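Long-range contacts in meso-diaminopimelate dehydrogenase (Clostridium tetani, PDB 3WGY), which catalyses, in its natural form, the NADP-dependent oxidative deamination of meso-2,6-diaminopimelate, and is seen here as an engineered variant with bound 4-methyl-2-oxovalerate: residues Asn168-Ile173 with Leu242-Leu247; Glu198-Val203 with Thr231-Thr236. The protein carries 6 engineered substitutions. All blocks are in the same frame, centred on the assembly; numbering follows the deposited sequence.

Interaction 1: Asn168-Ile173 with Leu242-Leu247; sequences NGIQYI and LNHAGL. Engineered in segment 168-173: Ile-173 (natural residue Thr).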
ATOM      1  N   ASN B 168      -3.002   6.570  39.482  1.00 41.50           N
ATOM      2  CA  ASN B 168      -2.909   6.959  38.095  1.00 38.80           C
ATOM      3  C   ASN B 168      -2.456   5.733  37.304  1.00 37.36           C
ATOM      4  O   ASN B 168      -2.043   4.733  37.888  1.00 34.68           O
ATOM      5  CB  ASN B 168      -1.904   8.112  37.964  1.00 39.30           C
ATOM      6  CG  ASN B 168      -2.024   8.833  36.644  1.00 39.61           C
ATOM      7  OD1 ASN B 168      -2.939   8.570  35.869  1.00 40.10           O
ATOM      8  ND2 ASN B 168      -1.104   9.755  36.380  1.00 37.96           N
ATOM      9  N   GLY B 169      -2.553   5.799  35.980  1.00 34.98           N
ATOM     10  CA  GLY B 169      -2.148   4.667  35.172  1.00 33.93           C
ATOM     11  C   GLY B 169      -2.374   4.846  33.684  1.00 33.83           C
ATOM     12  O   GLY B 169      -2.939   5.840  33.235  1.00 33.69           O
ATOM     13  N   ILE B 170      -1.924   3.865  32.917  1.00 33.40           N
ATOM     14  CA  ILE B 170      -2.064   3.891  31.470  1.00 33.89           C
ATOM     15  C   ILE B 170      -2.224   2.462  30.948  1.00 33.68           C
ATOM     16  O   ILE B 170      -1.683   1.518  31.525  1.00 35.11           O
ATOM     17  CB  ILE B 170      -0.814   4.543  30.815  1.00 32.92           C
ATOM     18  CG1 ILE B 170      -1.040   4.744  29.311  1.00 34.60           C
ATOM     19  CG2 ILE B 170       0.407   3.651  31.035  1.00 31.70           C
ATOM     20  CD1 ILE B 170       0.006   5.640  28.643  1.00 32.96           C
ATOM     21  N   GLN B 171      -2.975   2.312  29.865  1.00 33.34           N
ATOM     22  CA  GLN B 171      -3.203   1.007  29.248  1.00 34.78           C
ATOM     23  C   GLN B 171      -2.664   1.004  27.821  1.00 34.02           C
ATOM     24  O   GLN B 171      -2.595   2.050  27.178  1.00 34.81           O
ATOM     25  CB  GLN B 171      -4.712   0.680  29.215  1.00 36.31           C
ATOM     26  CG  GLN B 171      -5.075  -0.590  28.417  1.00 40.29           C
ATOM     27  CD  GLN B 171      -5.394  -0.335  26.941  1.00 42.87           C
ATOM     28  OE1 GLN B 171      -4.928   0.636  26.342  1.00 44.48           O
ATOM     29  NE2 GLN B 171      -6.185  -1.228  26.347  1.00 47.05           N
ATOM     30  N   TYR B 172      -2.277  -0.176  27.345  1.00 32.18           N
ATOM     31  CA  TYR B 172      -1.781  -0.367  25.987  1.00 34.13           C
ATOM     32  C   TYR B 172      -2.417  -1.626  25.412  1.00 35.23           C
ATOM     33  O   TYR B 172      -2.541  -2.635  26.109  1.00 35.13           O
ATOM     34  CB  TYR B 172      -0.268  -0.600  25.958  1.00 30.58           C
ATOM     35  CG  TYR B 172       0.587   0.570  26.365  1.00 33.23           C
ATOM     36  CD1 TYR B 172       0.809   1.641  25.493  1.00 33.27           C
ATOM     37  CD2 TYR B 172       1.188   0.603  27.621  1.00 33.25           C
ATOM     38  CE1 TYR B 172       1.614   2.713  25.869  1.00 33.51           C
ATOM     39  CE2 TYR B 172       1.988   1.664  28.006  1.00 34.33           C
ATOM     40  CZ  TYR B 172       2.199   2.713  27.125  1.00 32.70           C
ATOM     41  OH  TYR B 172       3.006   3.750  27.506  1.00 33.03           O
ATOM     42  N   ILE B 173      -2.826  -1.563  24.151  1.00 36.07           N
ATOM     43  CA  ILE B 173      -3.365  -2.734  23.474  1.00 37.23           C
ATOM     44  C   ILE B 173      -2.162  -3.134  22.638  1.00 36.78           C
ATOM     45  O   ILE B 173      -1.521  -2.278  22.024  1.00 38.64           O
ATOM     46  CB  ILE B 173      -4.557  -2.407  22.539  1.00 39.37           C
ATOM     47  CG1 ILE B 173      -5.758  -1.925  23.360  1.00 42.25           C
ATOM     48  CG2 ILE B 173      -4.949  -3.655  21.757  1.00 40.13           C
ATOM     49  CD1 ILE B 173      -7.028  -1.653  22.544  1.00 42.50           C
ATOM     50  N   LEU B 242       7.760   9.735  32.930  1.00 35.25           N
ATOM     51  CA  LEU B 242       8.960   9.512  32.127  1.00 35.13           C
ATOM     52  C   LEU B 242       8.863   8.525  30.969  1.00 33.74           C
ATOM     53  O   LEU B 242       9.365   8.787  29.883  1.00 32.46           O
ATOM     54  CB  LEU B 242      10.116   9.052  33.019  1.00 34.63           C
ATOM     55  CG  LEU B 242      10.885  10.073  33.848  1.00 34.09           C
ATOM     56  CD1 LEU B 242      11.889   9.339  34.731  1.00 32.71           C
ATOM     57  CD2 LEU B 242      11.601  11.051  32.923  1.00 34.80           C
ATOM     58  N   ASN B 243       8.221   7.387  31.195  1.00 32.43           N
ATOM     59  CA  ASN B 243       8.181   6.372  30.157  1.00 33.41           C
ATOM     60  C   ASN B 243       6.835   6.043  29.518  1.00 33.05           C
ATOM     61  O   ASN B 243       6.739   5.107  28.725  1.00 33.39           O
ATOM     62  CB  ASN B 243       8.810   5.095  30.723  1.00 33.81           C
ATOM     63  CG  ASN B 243      10.195   5.339  31.310  1.00 35.06           C
ATOM     64  OD1 ASN B 243      11.046   5.971  30.680  1.00 33.16           O
ATOM     65  ND2 ASN B 243      10.428   4.833  32.519  1.00 30.67           N
ATOM     66  N   HIS B 244       5.801   6.805  29.830  1.00 31.34           N
ATOM     67  CA  HIS B 244       4.494   6.490  29.275  1.00 32.29           C
ATOM     68  C   HIS B 244       3.754   7.693  28.750  1.00 31.30           C
ATOM     69  O   HIS B 244       2.613   7.952  29.135  1.00 32.14           O
ATOM     70  CB  HIS B 244       3.654   5.763  30.333  1.00 32.42           C
ATOM     71  CG  HIS B 244       4.221   4.434  30.734  1.00 32.93           C
ATOM     72  ND1 HIS B 244       4.086   3.304  29.952  1.00 33.78           N
ATOM     73  CD2 HIS B 244       4.978   4.070  31.798  1.00 34.84           C
ATOM     74  CE1 HIS B 244       4.738   2.302  30.515  1.00 35.29           C
ATOM     75  NE2 HIS B 244       5.290   2.742  31.635  1.00 33.99           N
ATOM     76  N   ALA B 245       4.416   8.420  27.860  1.00 31.46           N
ATOM     77  CA  ALA B 245       3.839   9.602  27.243  1.00 32.08           C
ATOM     78  C   ALA B 245       2.619   9.167  26.447  1.00 32.66           C
ATOM     79  O   ALA B 245       1.662   9.926  26.300  1.00 34.55           O
ATOM     80  CB  ALA B 245       4.866  10.271  26.329  1.00 33.07           C
ATOM     81  N   GLY B 246       2.667   7.937  25.936  1.00 33.52           N
ATOM     82  CA  GLY B 246       1.557   7.382  25.176  1.00 33.64           C
ATOM     83  C   GLY B 246       1.258   8.025  23.829  1.00 34.93           C
ATOM     84  O   GLY B 246       0.114   8.011  23.379  1.00 32.83           O
ATOM     85  N   LEU B 247       2.282   8.565  23.173  1.00 33.61           N
ATOM     86  CA  LEU B 247       2.098   9.226  21.883  1.00 35.68           C
ATOM     87  C   LEU B 247       2.439   8.332  20.691  1.00 34.88           C
ATOM     88  O   LEU B 247       2.303   8.752  19.539  1.00 36.49           O
ATOM     89  CB  LEU B 247       2.960  10.491  21.818  1.00 36.33           C
ATOM     90  CG  LEU B 247       2.819  11.455  23.004  1.00 39.92           C
ATOM     91  CD1 LEU B 247       3.801  12.603  22.846  1.00 39.23           C
ATOM     92  CD2 LEU B 247       1.384  11.974  23.095  1.00 40.11           C
TER
HETATM   93  O   HOH W   1       3.891   5.473  25.846  1.00 31.48           O

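Interaction 2: Glu198-Val203 with Thr231-Thr236; sequences EMVCYV and TVHFIT. Engineered in segment 198-203: Met-199 (natural residue Arg).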
ATOM      1  N   GLU B 198      -3.326  -8.403  23.307  1.00 34.94           N
ATOM      2  CA  GLU B 198      -3.259  -8.518  24.759  1.00 35.43           C
ATOM      3  C   GLU B 198      -3.266  -7.082  25.277  1.00 35.34           C
ATOM      4  O   GLU B 198      -3.104  -6.132  24.504  1.00 34.59           O
ATOM      5  CB  GLU B 198      -1.971  -9.220  25.204  1.00 36.67           C
ATOM      6  CG  GLU B 198      -0.740  -8.338  25.172  1.00 41.59           C
ATOM      7  CD  GLU B 198       0.498  -9.019  25.741  1.00 45.38           C
ATOM      8  OE1 GLU B 198       0.463  -9.459  26.908  1.00 47.20           O
ATOM      9  OE2 GLU B 198       1.514  -9.111  25.023  1.00 47.87           O
ATOM     10  N   MET B 199      -3.466  -6.911  26.574  1.00 32.91           N
ATOM     11  CA  MET B 199      -3.475  -5.577  27.147  1.00 35.81           C
ATOM     12  C   MET B 199      -2.524  -5.487  28.328  1.00 35.30           C
ATOM     13  O   MET B 199      -2.499  -6.367  29.188  1.00 34.86           O
ATOM     14  CB  MET B 199      -4.896  -5.193  27.560  1.00 39.53           C
ATOM     15  CG  MET B 199      -5.694  -4.575  26.414  1.00 45.80           C
ATOM     16  SD  MET B 199      -7.433  -4.387  26.810  1.00 51.81           S
ATOM     17  CE  MET B 199      -8.181  -4.607  25.190  1.00 50.00           C
ATOM     18  N   VAL B 200      -1.730  -4.424  28.342  1.00 33.85           N
ATOM     19  CA  VAL B 200      -0.755  -4.205  29.398  1.00 32.03           C
ATOM     20  C   VAL B 200      -1.037  -2.877  30.079  1.00 32.93           C
ATOM     21  O   VAL B 200      -1.222  -1.842  29.425  1.00 31.82           O
ATOM     22  CB  VAL B 200       0.685  -4.194  28.832  1.00 31.21           C
ATOM     23  CG1 VAL B 200       1.709  -4.105  29.976  1.00 30.55           C
ATOM     24  CG2 VAL B 200       0.925  -5.451  28.009  1.00 30.36           C
ATOM     25  N   CYS B 201      -1.081  -2.911  31.403  1.00 32.08           N
ATOM     26  CA  CYS B 201      -1.339  -1.706  32.169  1.00 32.18           C
ATOM     27  C   CYS B 201      -0.158  -1.397  33.066  1.00 33.29           C
ATOM     28  O   CYS B 201       0.542  -2.294  33.537  1.00 30.82           O
ATOM     29  CB  CYS B 201      -2.590  -1.874  33.034  1.00 33.73           C
ATOM     30  SG  CYS B 201      -4.125  -2.178  32.134  1.00 39.19           S
ATOM     31  N   TYR B 202       0.075  -0.109  33.279  1.00 34.30           N
ATOM     32  CA  TYR B 202       1.136   0.342  34.159  1.00 34.51           C
ATOM     33  C   TYR B 202       0.396   1.230  35.138  1.00 35.99           C
ATOM     34  O   TYR B 202      -0.114   2.290  34.773  1.00 36.90           O
ATOM     35  CB  TYR B 202       2.196   1.119  33.382  1.00 33.35           C
ATOM     36  CG  TYR B 202       2.964   0.248  32.411  1.00 33.20           C
ATOM     37  CD1 TYR B 202       2.431  -0.083  31.162  1.00 33.50           C
ATOM     38  CD2 TYR B 202       4.212  -0.278  32.761  1.00 33.48           C
ATOM     39  CE1 TYR B 202       3.124  -0.916  30.284  1.00 32.79           C
ATOM     40  CE2 TYR B 202       4.908  -1.111  31.902  1.00 32.63           C
ATOM     41  CZ  TYR B 202       4.363  -1.428  30.665  1.00 35.03           C
ATOM     42  OH  TYR B 202       5.058  -2.260  29.821  1.00 38.22           O
ATOM     43  N   VAL B 203       0.334   0.783  36.385  1.00 36.14           N
ATOM     44  CA  VAL B 203      -0.408   1.497  37.406  1.00 35.69           C
ATOM     45  C   VAL B 203       0.380   2.104  38.555  1.00 35.05           C
ATOM     46  O   VAL B 203       1.340   1.527  39.046  1.00 34.20           O
ATOM     47  CB  VAL B 203      -1.490   0.561  38.010  1.00 36.96           C
ATOM     48  CG1 VAL B 203      -2.179   1.227  39.195  1.00 33.25           C
ATOM     49  CG2 VAL B 203      -2.492   0.171  36.933  1.00 37.22           C
ATOM     50  N   THR B 231      -2.015  -7.795  31.566  1.00 37.23           N
ATOM     51  CA  THR B 231      -0.889  -7.776  32.494  1.00 36.86           C
ATOM     52  C   THR B 231      -0.901  -6.432  33.202  1.00 36.83           C
ATOM     53  O   THR B 231      -1.187  -5.401  32.585  1.00 36.11           O
ATOM     54  CB  THR B 231       0.456  -7.921  31.763  1.00 36.77           C
ATOM     55  OG1 THR B 231       0.482  -9.158  31.046  1.00 38.22           O
ATOM     56  CG2 THR B 231       1.616  -7.894  32.759  1.00 39.75           C
ATOM     57  N   VAL B 232      -0.603  -6.439  34.496  1.00 36.14           N
ATOM     58  CA  VAL B 232      -0.585  -5.201  35.258  1.00 35.03           C
ATOM     59  C   VAL B 232       0.767  -5.020  35.927  1.00 36.25           C
ATOM     60  O   VAL B 232       1.200  -5.866  36.713  1.00 36.42           O
ATOM     61  CB  VAL B 232      -1.689  -5.192  36.334  1.00 35.69           C
ATOM     62  CG1 VAL B 232      -1.645  -3.890  37.125  1.00 34.56           C
ATOM     63  CG2 VAL B 232      -3.052  -5.371  35.676  1.00 37.72           C
ATOM     64  N   HIS B 233       1.441  -3.924  35.594  1.00 33.20           N
ATOM     65  CA  HIS B 233       2.738  -3.619  36.174  1.00 34.34           C
ATOM     66  C   HIS B 233       2.561  -2.432  37.112  1.00 36.33           C
ATOM     67  O   HIS B 233       1.851  -1.475  36.788  1.00 35.56           O
ATOM     68  CB  HIS B 233       3.750  -3.249  35.087  1.00 36.75           C
ATOM     69  CG  HIS B 233       4.034  -4.355  34.119  1.00 36.47           C
ATOM     70  ND1 HIS B 233       4.721  -5.498  34.478  1.00 38.46           N
ATOM     71  CD2 HIS B 233       3.732  -4.489  32.805  1.00 35.97           C
ATOM     72  CE1 HIS B 233       4.832  -6.287  33.424  1.00 39.05           C
ATOM     73  NE2 HIS B 233       4.238  -5.699  32.399  1.00 39.82           N
ATOM     74  N   PHE B 234       3.202  -2.491  38.273  1.00 36.23           N
ATOM     75  CA  PHE B 234       3.100  -1.398  39.228  1.00 37.45           C
ATOM     76  C   PHE B 234       4.350  -0.528  39.181  1.00 37.70           C
ATOM     77  O   PHE B 234       5.474  -1.019  39.287  1.00 39.12           O
ATOM     78  CB  PHE B 234       2.849  -1.961  40.628  1.00 35.77           C
ATOM     79  CG  PHE B 234       1.490  -2.587  40.777  1.00 37.03           C
ATOM     80  CD1 PHE B 234       0.343  -1.795  40.748  1.00 34.99           C
ATOM     81  CD2 PHE B 234       1.347  -3.963  40.894  1.00 36.94           C
ATOM     82  CE1 PHE B 234      -0.924  -2.366  40.832  1.00 36.96           C
ATOM     83  CE2 PHE B 234       0.080  -4.547  40.977  1.00 36.43           C
ATOM     84  CZ  PHE B 234      -1.056  -3.746  40.947  1.00 35.67           C
ATOM     85  N   ILE B 235       4.146   0.769  38.988  1.00 36.58           N
ATOM     86  CA  ILE B 235       5.255   1.701  38.907  1.00 35.65           C
ATOM     87  C   ILE B 235       4.949   2.973  39.699  1.00 35.61           C
ATOM     88  O   ILE B 235       3.854   3.136  40.229  1.00 33.24           O
ATOM     89  CB  ILE B 235       5.534   2.090  37.432  1.00 34.56           C
ATOM     90  CG1 ILE B 235       4.319   2.806  36.843  1.00 31.35           C
ATOM     91  CG2 ILE B 235       5.844   0.848  36.605  1.00 35.59           C
ATOM     92  CD1 ILE B 235       4.570   3.375  35.465  1.00 31.31           C
ATOM     93  N   THR B 236       5.921   3.875  39.768  1.00 37.71           N
ATOM     94  CA  THR B 236       5.750   5.138  40.477  1.00 37.75           C
ATOM     95  C   THR B 236       5.232   6.203  39.516  1.00 40.15           C
ATOM     96  O   THR B 236       5.196   5.998  38.301  1.00 39.32           O
ATOM     97  CB  THR B 236       7.077   5.655  41.033  1.00 38.16           C
ATOM     98  OG1 THR B 236       7.885   6.131  39.948  1.00 37.69           O
ATOM     99  CG2 THR B 236       7.820   4.544  41.772  1.00 35.13           C
TER
HETATM  100  O   HOH W   2      -1.053  -9.127  28.774  1.00 34.40           O

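Interaction 1: Asn168-Ile173 with Leu242-Leu247
Tyr-172 meets the imidazole of His-244 rim to rim, its hydroxyl in front of the ring nitrogen and neither ring over the face of the other. The hydrogen bond between Tyr-172 OH and His-244 ND1 is 2.7 Å long, and either atom could be the donor. His-244 ND1 lies near the plane of the phenol at its edge, 3.3 Å from Tyr-172 CE2, while the two ring planes are inclined at 43°. Tyr-172 OH also binds a water at 2.6 Å, and that water accepts the N-H of Gly-246, so the phenol reaches the 242-247 backbone by a second route. The strand 166-175 belongs to the mixed sheet of the C-terminal domain, and His-244 is the first residue to leave helical geometry after helix 237-243; the contact thus fastens a helix exit to one face of the sheet. Ile-170 fills in beside the polar pair. Its CG1 is anti to the backbone N (chi1 -172°), and a second extended torsion, chi2 168°, carries Ile-170 CD1 to 3.5 Å from His-244 O and near Gly-246 CA, while CG2 touches the imidazole at ND1 and CG. Lys-150 makes a cation-pi contact with Tyr-172.

Interaction 2: Glu198-Val203 with Thr231-Thr236
The backbone oxygen of the engineered Met-199 and the N-H of Thr-231 begin a ladder of five backbone hydrogen bonds joining two parallel strands, whose axes approach to 4.6 Å and run at 21° to each other. Thr-231 N donates to Met-199 O, Cys-201 N to Thr-231 O, His-233 N to Cys-201 O, Val-203 N to His-233 O and Ile-235 N to Val-203 O. The last bond, 2.9 Å between Ile-235 N and Val-203 O, carries the pairing one residue beyond strand 230-234.

Tyr-202 and His-233 run alongside each other in the same direction, their ring planes inclined at 33°. His-233 CD2 sits over one face of the phenol, 3.7 Å from Tyr-202 CE2, and Val-200 CG1 abuts the imidazole edge at 3.5 Å from that same CD2.

Apolar contacts occupy the other face of the sheet. Val-203 CB lies 4.1 Å from Phe-234 CD1, and Val-203 CG2 reaches Val-232 CG1, which also lies above the Phe-234 ring, offset toward its rim. On the sheet face that carries Tyr-202, Ile-235 CD1 touches Tyr-202 CB, with Ile-235 CG2 at the edge of the phenol.

At the strand start, Thr-231 OG1 binds a water at 2.7 Å.

The strands form a beta-alpha-beta crossover through helix 211-219, whose Ile-218 packs on Cys-201 and Val-203. Helix 154-162 carries pocket residues Leu-154, Gly-155 and His-156; His-156 touches Met-199, whose side chain is about 8 Å from the bound 2-oxo-4-methylpentanoic acid. Its Ile-160 meets Cys-201 and Val-203, while strand 166-175 flanks 198-203 on its other edge.

From the N terminus, the chain first passes through the parallel sheet that includes strand 5-10, then enters the C-terminal domain and reaches 168-173, the opening side of interaction 1. Next comes 198-203, which opens interaction 2; that loop closes at 231-236 after helix 211-219. Helix 237-243 follows, and 242-247 closes interaction 1, so the smaller loop nests wholly within the larger. Strands 166-175 and 197-205 are antiparallel neighbours, with probable backbone hydrogen bonds linking Tyr-172 to Val-200 and Ile-170 to Tyr-202. Interaction 2 binds edge strand 230-234 to 197-205, and interaction 1 lays the end of helix 237-243 against 166-175, where His-244 also packs on Tyr-202.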